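Local coordinates for ABC transporter periplasmic-binding protein YtfQ (Mycobacterium smegmatis, PDB 6HBM) that probably binds a furanose sugar in the cleft between two lobes, as a solute-binding protein serving an ABC importer, and here holds alpha-L-arabinofuranose, at residues A[123-128]-A[160-165]; A[104-109]-A[155-160]; A[212-217]-A[241-246]; A[29-34]-A[261-266]. All coordinates share one frame; numbering follows the deposited sequence.

Contact 1 of 4, residues A[123-128]-A[160-165]; sequences DFIEEG and AIDRKT. With AHR (alpha-L-arabinofuranose), chain J.
A salt bridge between Glu127 and Arg163 joins two helices of the periplasmic binding protein fold, 124-138 and 158-171, whose segments 124-128 and 160-165 cross at -40° where the lobes meet around the sugar. Among the charged contacts, Arg163 NH2 gives Glu127 OE1 a hydrogen bond of 2.7 Å, nearly in line with the carboxylate C-O bond, and NE adds a weak one to the same oxygen. The arginine chain is extended from CG to NE (chi3 177°), which carries the guanidinium from its helix into the pocket. The carboxylate probably fixes the rotation of that group and offsets its charge.

Packing lies beside the bridge. Phe124 CB meets Asp162 CB at 3.6 Å, and Phe124 CD1 approaches Arg163 NH2 obliquely at 3.7 Å, ring and guanidinium planes almost perpendicular. Ile125 sets its CD1 methyl against the carboxylate of Asp162, which has its salt-bridge partner in Arg84. Gly128 brings its CA within 3.7 Å of Arg163 O, so the backbones come close here.

Sugar binding uses the neighbouring edge of the guanidinium, NH2 being shared: Arg163 NH1 donates to arabinofuranose O3 at 2.8 Å, with an N-H...O angle of 152°, and NH2 adds a weak bond to the same oxygen.

Contact 2 of 4, residues A[104-109]-A[155-160]; sequences TDRAVD and TGADPA. With AHR (alpha-L-arabinofuranose), chain J.
Arg106 and Asp158 bring the two backbones within 5.4 Å of each other, CA to CA, where the loop leaving strand 101-104 passes the start of helix 158-171. Neither segment pairs with the other as a strand: 104-109 is irregular beyond the strand end, and 155-160 turns into its helix after Ala157, the N-cap residue. The backbone N of Ala107 gives a weak hydrogen bond to Asp158 OD2, 3.3 Å long.

Side chains fill in around this crossing. The Asp158 carboxylate lies against Ala107 CB, while its OD1 takes part in a salt bridge with Arg84. Arg106 runs extended from CG to NE (chi2 -164°) and crosses Pro159 at about a right angle, its CG 3.7 Å from Pro159 CD. Farther along, Arg106 NH2 passes 3.4 Å from Ala157 CB and donates to the carbonyl of Val82. Pro159 CG and Ala157 CB both approach the guanidinium obliquely from one side, while its edge is turned to the sugar. Arg106 NE donates to arabinofuranose O5 at 2.8 Å with an angle of 168°, and NH1 reaches the ring oxygen O4, also at 2.8 Å, with an angle of 170°. The same O5 hydroxyl donates to Asp105 OD2 at 2.6 Å.

O5 therefore acts as acceptor from Arg106 and donor to Asp105, a pairing that fixes the direction of the hydroxyl. Because Asp105 also bridges to Arg32, its negative charge is probably well balanced. The O5 hydroxyl is held between a guanidinium and a carboxylate, which would probably strengthen both bonds.

Contact 3 of 4, residues A[212-217]-A[241-246]; sequences QNDDMG and DATHDG. With ZN (zinc ion), chain C; AHR (alpha-L-arabinofuranose), chain J.
Asn213 and Asp241 meet at the sugar, where two loops of the periplasmic binding protein fold run from parallel strands into helices 214-226 and 244-252. Asn213 ND2 donates to arabinofuranose O2 at 2.8 Å, and O2 in turn donates to Asp241 OD2 at 2.7 Å. The neighbouring hydroxyl, O3, donates to Asp241 OD1, so one carboxylate grips two adjacent hydroxyls. Asn213 CB packs against Asp241 OD2, and the amide and carboxylate planes stand 89° apart.

The next shell sets these groups in place. Asn213 is the N-cap of its helix: OD1 accepts from Met216 N at 3.1 Å, which leaves the NH2 end turned to the sugar. Behind Asp241 lies Asp214, its OD1 3.7 Å from Asp241 OD2; the like charges are probably eased by the hydrogen bonds each carboxylate receives.

Asp214 CG lies between its backbone N and carbonyl carbon (chi1 55°), bringing the carboxylate to Thr243. OD2 takes two bonds of 2.9 Å there, one from Thr243 N at 161° and one from OG1 above the carboxylate plane. Thr243, N-cap of helix 244-252, accepts a weak bond from Gly246 N on OG1. Outermost, a water donating to Asp245 OD1 shares a zinc ion with His244 ND1, 2.1 Å from the metal.

Contact 4 of 4, residues A[29-34]-A[261-266]; sequences SGWRTA and CNPLLG. With AHR (alpha-L-arabinofuranose), chain J.
Pro263 presses its CB onto one face of the Trp31 indole while the arabinofuranose lies over the opposite face, so the ring is a flat partition between loop 261-266 and the sugar pocket. The proline carbon sits 3.6 Å from the centroid of the five-membered ring and only 13° off its normal, a clear CH-pi contact. On the sugar side, AHR C3 lies 3.9 Å above the indole plane, giving the aromatic platform familiar from carbohydrate sites.

The edge of the indole is filled as well. Trp31 CG is anti to the backbone N (chi1 -170°), which swings the indole off the helix toward the loop. There NE1 makes a weak hydrogen bond of 3.1 Å to Cys261 O, near the ring plane, and Cys261 SG sits obliquely beside the five-membered ring, 4.1 Å from its centroid. One turn on, Ala34 CB packs against Pro263 CB and CG, 3.8 Å from CG; the pyrrolidine fits the corner between the indole face and the Ala34 methyl.

The contact thus seats the first turn of helix 30-46 against the loop joining strand 257-260 to helix 266-278, with helix 305-314 packed on Asn262 and Leu264 behind that loop.

All four contacts surround one arabinofuranose, their centres 10 to 18 Å apart, near the centre of the molecule. Contacts 1 and 2 share helix 158-171 and cross along the sequence; contact 3 follows both in series, and contact 4, closing the longest loop, encloses the other three. Strands 101-104 and 118-121 of the seven-stranded sheet lead into 104-109 and 123-128, whereas strands 208-211, 236-239 and 257-260 of the six-stranded sheet lead into 212-217, 241-246 and 261-266. Contacts 1, 2 and 4 thus join the lobes, as does a probable Asp215-Gly30 hydrogen bond between contacts 3 and 4, consistent with a closed, ligand-bound state; contact 3 and the Asp105-Arg32 salt bridge each stay within one lobe.

Contact 1 of 4, residues A[123-128]-A[160-165]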
# COMPACT_ATOMS: atom_id res chain seq x y z
N ASP A 123 -8.03 1.42 -3.55
CA ASP A 123 -8.98 1.94 -2.55
C ASP A 123 -8.66 1.38 -1.16
O ASP A 123 -9.24 0.37 -0.71
CB ASP A 123 -10.46 1.70 -2.90
CG ASP A 123 -11.41 2.40 -1.94
OD1 ASP A 123 -11.11 3.56 -1.53
OD2 ASP A 123 -12.45 1.81 -1.59
N PHE A 124 -7.77 2.08 -0.46
CA PHE A 124 -7.29 1.69 0.85
C PHE A 124 -8.41 1.54 1.88
O PHE A 124 -8.35 0.64 2.71
CB PHE A 124 -6.24 2.69 1.33
CG PHE A 124 -5.10 2.89 0.36
CD1 PHE A 124 -4.42 1.80 -0.16
CD2 PHE A 124 -4.76 4.16 -0.07
CE1 PHE A 124 -3.39 1.98 -1.09
CE2 PHE A 124 -3.72 4.34 -0.98
CZ PHE A 124 -3.03 3.25 -1.49
N ILE A 125 -9.46 2.38 1.78
CA ILE A 125 -10.60 2.30 2.70
C ILE A 125 -11.25 0.90 2.56
O ILE A 125 -11.34 0.19 3.55
CB ILE A 125 -11.61 3.47 2.51
CG1 ILE A 125 -10.96 4.85 2.78
CG2 ILE A 125 -12.83 3.29 3.40
CD1 ILE A 125 -10.73 5.70 1.56
N GLU A 126 -11.62 0.48 1.32
CA GLU A 126 -12.20 -0.85 1.15
C GLU A 126 -11.22 -1.95 1.52
O GLU A 126 -11.66 -2.94 2.09
CB GLU A 126 -12.80 -1.10 -0.24
CG GLU A 126 -14.32 -1.23 -0.23
CD GLU A 126 -14.87 -2.63 -0.06
OE1 GLU A 126 -15.46 -2.93 1.00
OE2 GLU A 126 -14.77 -3.43 -1.02
N GLU A 127 -9.90 -1.77 1.28
CA GLU A 127 -8.92 -2.79 1.70
C GLU A 127 -9.03 -3.03 3.22
O GLU A 127 -9.15 -4.18 3.66
CB GLU A 127 -7.49 -2.41 1.29
CG GLU A 127 -7.27 -2.54 -0.20
CD GLU A 127 -5.92 -2.07 -0.72
OE1 GLU A 127 -5.11 -1.57 0.10
OE2 GLU A 127 -5.68 -2.20 -1.94
N GLY A 128 -9.08 -1.93 4.00
CA GLY A 128 -9.29 -2.00 5.44
C GLY A 128 -10.66 -2.55 5.78
O GLY A 128 -10.79 -3.42 6.64
N ALA A 160 -2.08 4.41 5.42
CA ALA A 160 -2.18 4.24 6.86
C ALA A 160 -3.43 4.90 7.46
O ALA A 160 -4.10 4.28 8.30
CB ALA A 160 -0.94 4.79 7.54
N ILE A 161 -3.76 6.16 7.02
CA ILE A 161 -4.93 6.91 7.49
C ILE A 161 -6.19 6.19 7.01
O ILE A 161 -7.01 5.80 7.83
CB ILE A 161 -4.89 8.39 7.01
N ASP A 162 -6.30 5.97 5.69
CA ASP A 162 -7.45 5.31 5.04
C ASP A 162 -7.69 3.85 5.49
O ASP A 162 -8.84 3.46 5.64
CB ASP A 162 -7.33 5.39 3.49
CG ASP A 162 -7.76 6.72 2.83
OD1 ASP A 162 -8.17 7.65 3.56
OD2 ASP A 162 -7.70 6.82 1.56
N ARG A 163 -6.64 3.05 5.71
CA ARG A 163 -6.83 1.65 6.14
C ARG A 163 -7.40 1.55 7.54
O ARG A 163 -8.27 0.73 7.79
CB ARG A 163 -5.54 0.84 6.04
CG ARG A 163 -5.25 0.46 4.60
CD ARG A 163 -3.84 0.01 4.30
NE ARG A 163 -3.71 -0.39 2.90
CZ ARG A 163 -2.58 -0.79 2.32
NH1 ARG A 163 -1.45 -0.87 3.02
NH2 ARG A 163 -2.57 -1.12 1.04
N LYS A 164 -6.87 2.38 8.45
CA LYS A 164 -7.30 2.47 9.85
C LYS A 164 -8.82 2.76 9.89
O LYS A 164 -9.57 2.03 10.55
CB LYS A 164 -6.49 3.61 10.54
CG LYS A 164 -6.74 3.81 12.02
CD LYS A 164 -5.92 4.98 12.55
CE LYS A 164 -5.86 4.99 14.07
NZ LYS A 164 -4.97 6.07 14.57
N THR A 165 -9.24 3.81 9.13
CA THR A 165 -10.63 4.29 8.97
C THR A 165 -11.56 3.19 8.45
O THR A 165 -12.67 3.02 8.97
CB THR A 165 -10.66 5.48 7.97
OG1 THR A 165 -9.64 6.41 8.31
CG2 THR A 165 -12.00 6.20 7.94
O5 AHR J . 1.51 2.97 -0.57
C5 AHR J . 1.17 1.60 -0.53
C4 AHR J . 1.87 1.00 0.65
O4 AHR J . 3.28 1.36 0.62
C3 AHR J . 1.87 -0.52 0.73
O3 AHR J . 0.67 -1.11 1.22
C2 AHR J . 3.05 -0.74 1.67
O2 AHR J . 3.42 -2.11 1.77
C1 AHR J . 4.06 0.23 1.06
O1 AHR J . 5.13 0.63 1.96

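Contact 2 of 4, residues A[104-109]-A[155-160]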
# COMPACT_ATOMS: atom_id res chain seq x y z
N THR A 104 0.88 8.36 -8.05
CA THR A 104 0.91 6.93 -7.89
C THR A 104 0.59 6.55 -6.44
O THR A 104 1.13 7.18 -5.52
CB THR A 104 2.30 6.43 -8.29
OG1 THR A 104 3.26 7.41 -7.89
CG2 THR A 104 2.43 6.18 -9.80
N ASP A 105 -0.28 5.51 -6.27
CA ASP A 105 -0.84 4.86 -5.07
C ASP A 105 -1.22 5.80 -3.90
O ASP A 105 -2.40 5.79 -3.54
CB ASP A 105 0.02 3.69 -4.55
CG ASP A 105 1.35 4.01 -3.88
OD1 ASP A 105 1.89 5.10 -4.14
OD2 ASP A 105 1.85 3.17 -3.13
N ARG A 106 -0.27 6.59 -3.33
CA ARG A 106 -0.54 7.50 -2.21
C ARG A 106 -1.05 8.85 -2.72
O ARG A 106 -0.55 9.35 -3.73
CB ARG A 106 0.71 7.67 -1.35
CG ARG A 106 1.26 6.32 -0.89
CD ARG A 106 2.25 6.43 0.24
NE ARG A 106 2.77 5.12 0.62
CZ ARG A 106 3.66 4.92 1.59
NH1 ARG A 106 4.07 3.69 1.87
NH2 ARG A 106 4.15 5.94 2.28
N ALA A 107 -2.05 9.43 -2.03
CA ALA A 107 -2.68 10.71 -2.39
C ALA A 107 -2.00 11.92 -1.73
O ALA A 107 -1.02 11.76 -1.00
CB ALA A 107 -4.17 10.67 -2.01
N VAL A 108 -2.51 13.14 -2.01
CA VAL A 108 -1.97 14.38 -1.43
C VAL A 108 -3.07 15.20 -0.71
O VAL A 108 -4.27 14.98 -0.92
CB VAL A 108 -1.20 15.23 -2.47
N ASP A 109 -2.63 16.09 0.20
CA ASP A 109 -3.45 17.06 0.94
C ASP A 109 -3.01 18.38 0.35
O ASP A 109 -1.97 18.94 0.73
CB ASP A 109 -3.18 17.03 2.48
CG ASP A 109 -3.64 18.27 3.26
OD1 ASP A 109 -4.68 18.89 2.87
OD2 ASP A 109 -2.97 18.63 4.25
N THR A 155 3.13 7.03 9.87
CA THR A 155 2.29 8.16 10.29
C THR A 155 2.35 9.27 9.24
O THR A 155 3.42 9.81 8.99
CB THR A 155 2.78 8.65 11.68
OG1 THR A 155 2.71 7.56 12.60
CG2 THR A 155 1.97 9.82 12.21
N GLY A 156 1.20 9.56 8.61
CA GLY A 156 1.09 10.60 7.59
C GLY A 156 0.75 10.12 6.19
O GLY A 156 0.15 10.88 5.41
N ALA A 157 1.14 8.88 5.83
CA ALA A 157 0.87 8.30 4.50
C ALA A 157 -0.62 8.01 4.31
O ALA A 157 -1.27 7.55 5.26
CB ALA A 157 1.66 7.00 4.36
N ASP A 158 -1.16 8.25 3.07
CA ASP A 158 -2.57 8.00 2.72
C ASP A 158 -3.03 6.58 3.08
O ASP A 158 -4.02 6.46 3.79
CB ASP A 158 -2.83 8.31 1.22
CG ASP A 158 -4.28 8.24 0.68
OD1 ASP A 158 -5.21 8.67 1.41
OD2 ASP A 158 -4.48 7.80 -0.49
N PRO A 159 -2.31 5.49 2.71
CA PRO A 159 -2.79 4.14 3.08
C PRO A 159 -2.99 3.90 4.57
O PRO A 159 -3.98 3.29 4.94
CB PRO A 159 -1.71 3.20 2.48
CG PRO A 159 -0.53 4.06 2.22
CD PRO A 159 -1.11 5.40 1.86
N ALA A 160 -2.08 4.41 5.42
CA ALA A 160 -2.18 4.24 6.86
C ALA A 160 -3.43 4.90 7.46
O ALA A 160 -4.10 4.28 8.30
CB ALA A 160 -0.94 4.79 7.54
O5 AHR J . 1.51 2.97 -0.57
C5 AHR J . 1.17 1.60 -0.53
C4 AHR J . 1.87 1.00 0.65
O4 AHR J . 3.28 1.36 0.62
C3 AHR J . 1.87 -0.52 0.73
O3 AHR J . 0.67 -1.11 1.22
C2 AHR J . 3.05 -0.74 1.67
O2 AHR J . 3.42 -2.11 1.77
C1 AHR J . 4.06 0.23 1.06
O1 AHR J . 5.13 0.63 1.96

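Contact 3 of 4, residues A[212-217]-A[241-246]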
# COMPACT_ATOMS: atom_id res chain seq x y z
N GLN A 212 -1.42 -3.54 8.62
CA GLN A 212 -1.72 -2.69 7.44
C GLN A 212 -0.81 -2.96 6.21
O GLN A 212 -1.02 -2.37 5.15
CB GLN A 212 -1.75 -1.20 7.81
CG GLN A 212 -3.00 -0.81 8.59
CD GLN A 212 -2.92 0.60 9.09
OE1 GLN A 212 -2.07 1.39 8.68
NE2 GLN A 212 -3.79 0.96 10.02
N ASN A 213 0.15 -3.88 6.31
CA ASN A 213 0.96 -4.29 5.18
C ASN A 213 1.58 -5.58 5.62
O ASN A 213 2.14 -5.63 6.72
CB ASN A 213 1.94 -3.18 4.74
CG ASN A 213 3.37 -3.21 5.21
OD1 ASN A 213 3.70 -3.41 6.39
ND2 ASN A 213 4.28 -2.94 4.30
N ASP A 214 1.35 -6.66 4.88
CA ASP A 214 1.82 -7.97 5.34
C ASP A 214 3.24 -7.96 5.91
O ASP A 214 3.48 -8.70 6.85
CB ASP A 214 1.65 -9.04 4.26
CG ASP A 214 2.30 -8.73 2.93
OD1 ASP A 214 3.06 -7.74 2.85
OD2 ASP A 214 2.04 -9.48 1.96
N ASP A 215 4.15 -7.10 5.41
CA ASP A 215 5.53 -6.95 5.92
C ASP A 215 5.59 -6.77 7.44
O ASP A 215 6.38 -7.45 8.10
CB ASP A 215 6.29 -5.79 5.22
CG ASP A 215 7.28 -6.25 4.16
OD1 ASP A 215 6.82 -6.63 3.05
OD2 ASP A 215 8.51 -6.18 4.43
N MET A 216 4.75 -5.87 7.99
CA MET A 216 4.68 -5.71 9.46
C MET A 216 4.12 -7.00 10.10
O MET A 216 4.64 -7.43 11.12
CB MET A 216 3.82 -4.50 9.87
CG MET A 216 4.52 -3.16 9.64
SD MET A 216 3.51 -1.64 9.80
CE MET A 216 1.87 -2.21 9.20
N GLY A 217 3.11 -7.61 9.45
CA GLY A 217 2.52 -8.88 9.86
C GLY A 217 3.48 -10.07 9.87
O GLY A 217 3.29 -11.03 10.61
N ASP A 241 -1.71 -6.33 1.05
CA ASP A 241 -0.67 -6.36 -0.00
C ASP A 241 -0.61 -7.63 -0.87
O ASP A 241 -0.52 -7.51 -2.10
CB ASP A 241 0.75 -6.04 0.49
CG ASP A 241 0.96 -4.63 1.01
OD1 ASP A 241 0.11 -3.76 0.73
OD2 ASP A 241 1.99 -4.39 1.65
N ALA A 242 -0.59 -8.82 -0.25
CA ALA A 242 -0.50 -10.11 -0.95
C ALA A 242 0.88 -10.29 -1.64
O ALA A 242 0.95 -10.72 -2.80
CB ALA A 242 -1.65 -10.30 -1.94
N THR A 243 1.97 -9.99 -0.90
CA THR A 243 3.33 -10.13 -1.43
C THR A 243 3.71 -11.60 -1.41
O THR A 243 3.03 -12.40 -0.77
CB THR A 243 4.35 -9.27 -0.65
OG1 THR A 243 4.56 -9.81 0.66
CG2 THR A 243 3.95 -7.79 -0.59
N HIS A 244 4.80 -11.95 -2.12
CA HIS A 244 5.26 -13.34 -2.23
C HIS A 244 5.35 -13.95 -0.85
O HIS A 244 4.59 -14.87 -0.53
CB HIS A 244 6.64 -13.44 -2.96
CG HIS A 244 7.02 -14.82 -3.46
ND1 HIS A 244 8.14 -15.01 -4.25
CD2 HIS A 244 6.41 -16.01 -3.27
CE1 HIS A 244 8.19 -16.30 -4.50
NE2 HIS A 244 7.16 -16.94 -3.95
N ASP A 245 6.21 -13.35 -0.00
CA ASP A 245 6.50 -13.85 1.34
C ASP A 245 5.23 -13.92 2.19
O ASP A 245 5.02 -14.93 2.87
CB ASP A 245 7.64 -13.05 1.99
CG ASP A 245 8.95 -13.17 1.21
OD1 ASP A 245 8.96 -12.81 0.00
OD2 ASP A 245 9.96 -13.65 1.80
N GLY A 246 4.34 -12.94 2.05
CA GLY A 246 3.08 -12.93 2.77
C GLY A 246 2.18 -14.07 2.35
O GLY A 246 1.72 -14.86 3.19
ZN ZN C . 9.56 -13.40 -4.11
O5 AHR J . 1.51 2.97 -0.57
C5 AHR J . 1.17 1.60 -0.53
C4 AHR J . 1.87 1.00 0.65
O4 AHR J . 3.28 1.36 0.62
C3 AHR J . 1.87 -0.52 0.73
O3 AHR J . 0.67 -1.11 1.22
C2 AHR J . 3.05 -0.74 1.67
O2 AHR J . 3.42 -2.11 1.77
C1 AHR J . 4.06 0.23 1.06
O1 AHR J . 5.13 0.63 1.96
O HOH W 1 9.80 -14.48 -2.12

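Contact 4 of 4, residues A[29-34]-A[261-266]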
# COMPACT_ATOMS: atom_id res chain seq x y z
N SER A 29 8.82 -2.15 2.15
CA SER A 29 7.99 -3.32 2.02
C SER A 29 8.26 -4.03 0.72
O SER A 29 8.72 -3.43 -0.24
CB SER A 29 6.54 -2.87 2.02
OG SER A 29 6.32 -2.05 0.89
N GLY A 30 7.88 -5.29 0.68
CA GLY A 30 8.02 -6.12 -0.51
C GLY A 30 7.19 -5.55 -1.64
O GLY A 30 7.59 -5.63 -2.81
N TRP A 31 6.06 -4.93 -1.27
CA TRP A 31 5.17 -4.23 -2.20
C TRP A 31 5.94 -3.09 -2.88
O TRP A 31 5.74 -2.86 -4.09
CB TRP A 31 3.93 -3.69 -1.45
CG TRP A 31 2.85 -3.18 -2.36
CD1 TRP A 31 1.71 -3.82 -2.73
CD2 TRP A 31 2.82 -1.90 -2.98
NE1 TRP A 31 0.97 -3.02 -3.56
CE2 TRP A 31 1.61 -1.82 -3.70
CE3 TRP A 31 3.68 -0.79 -2.98
CZ2 TRP A 31 1.27 -0.70 -4.46
CZ3 TRP A 31 3.34 0.31 -3.73
CH2 TRP A 31 2.16 0.34 -4.49
N ARG A 32 6.77 -2.34 -2.11
CA ARG A 32 7.58 -1.22 -2.64
C ARG A 32 8.61 -1.68 -3.69
O ARG A 32 8.82 -1.01 -4.71
CB ARG A 32 8.35 -0.52 -1.53
CG ARG A 32 7.71 0.72 -1.01
CD ARG A 32 7.96 1.90 -1.92
NE ARG A 32 6.78 2.30 -2.67
CZ ARG A 32 5.71 2.89 -2.16
NH1 ARG A 32 4.70 3.25 -2.95
NH2 ARG A 32 5.61 3.10 -0.86
N THR A 33 9.30 -2.79 -3.40
CA THR A 33 10.29 -3.30 -4.33
C THR A 33 9.59 -3.76 -5.60
O THR A 33 10.05 -3.43 -6.69
CB THR A 33 11.17 -4.35 -3.67
OG1 THR A 33 10.42 -5.54 -3.34
CG2 THR A 33 11.90 -3.80 -2.43
N ALA A 34 8.41 -4.40 -5.46
CA ALA A 34 7.61 -4.84 -6.61
C ALA A 34 7.14 -3.64 -7.40
O ALA A 34 7.18 -3.66 -8.63
CB ALA A 34 6.41 -5.64 -6.16
N CYS A 261 -3.31 -5.92 -2.66
CA CYS A 261 -3.07 -4.56 -3.10
C CYS A 261 -2.13 -4.72 -4.29
O CYS A 261 -1.05 -5.28 -4.14
CB CYS A 261 -2.44 -3.71 -2.01
SG CYS A 261 -2.04 -2.02 -2.53
N ASN A 262 -2.53 -4.23 -5.47
CA ASN A 262 -1.73 -4.45 -6.68
C ASN A 262 -0.53 -3.51 -6.85
O ASN A 262 -0.73 -2.31 -7.03
CB ASN A 262 -2.63 -4.41 -7.89
CG ASN A 262 -2.19 -5.43 -8.88
OD1 ASN A 262 -1.03 -5.42 -9.32
ND2 ASN A 262 -3.10 -6.34 -9.24
N PRO A 263 0.73 -4.02 -6.84
CA PRO A 263 1.89 -3.13 -7.00
C PRO A 263 2.34 -2.86 -8.41
O PRO A 263 3.23 -2.03 -8.59
CB PRO A 263 3.00 -3.90 -6.30
CG PRO A 263 2.64 -5.32 -6.47
CD PRO A 263 1.16 -5.42 -6.67
N LEU A 264 1.78 -3.55 -9.40
CA LEU A 264 2.26 -3.47 -10.77
C LEU A 264 1.67 -2.30 -11.59
O LEU A 264 1.10 -2.51 -12.66
CB LEU A 264 2.02 -4.84 -11.45
CG LEU A 264 2.42 -6.11 -10.67
CD1 LEU A 264 2.29 -7.34 -11.54
CD2 LEU A 264 3.83 -6.03 -10.12
N LEU A 265 1.88 -1.06 -11.12
CA LEU A 265 1.35 0.16 -11.76
C LEU A 265 2.06 0.51 -13.08
O LEU A 265 1.40 1.01 -13.99
CB LEU A 265 1.39 1.36 -10.79
CG LEU A 265 0.26 1.48 -9.78
CD1 LEU A 265 0.16 0.23 -8.88
CD2 LEU A 265 0.45 2.69 -8.94
N GLY A 266 3.37 0.25 -13.15
CA GLY A 266 4.22 0.51 -14.31
C GLY A 266 3.56 0.56 -15.68
O GLY A 266 3.52 1.61 -16.31
O5 AHR J . 1.51 2.97 -0.57
C5 AHR J . 1.17 1.60 -0.53
C4 AHR J . 1.87 1.00 0.65
O4 AHR J . 3.28 1.36 0.62
C3 AHR J . 1.87 -0.52 0.73
O3 AHR J . 0.67 -1.11 1.22
C2 AHR J . 3.05 -0.74 1.67
O2 AHR J . 3.42 -2.11 1.77
C1 AHR J . 4.06 0.23 1.06
O1 AHR J . 5.13 0.63 1.96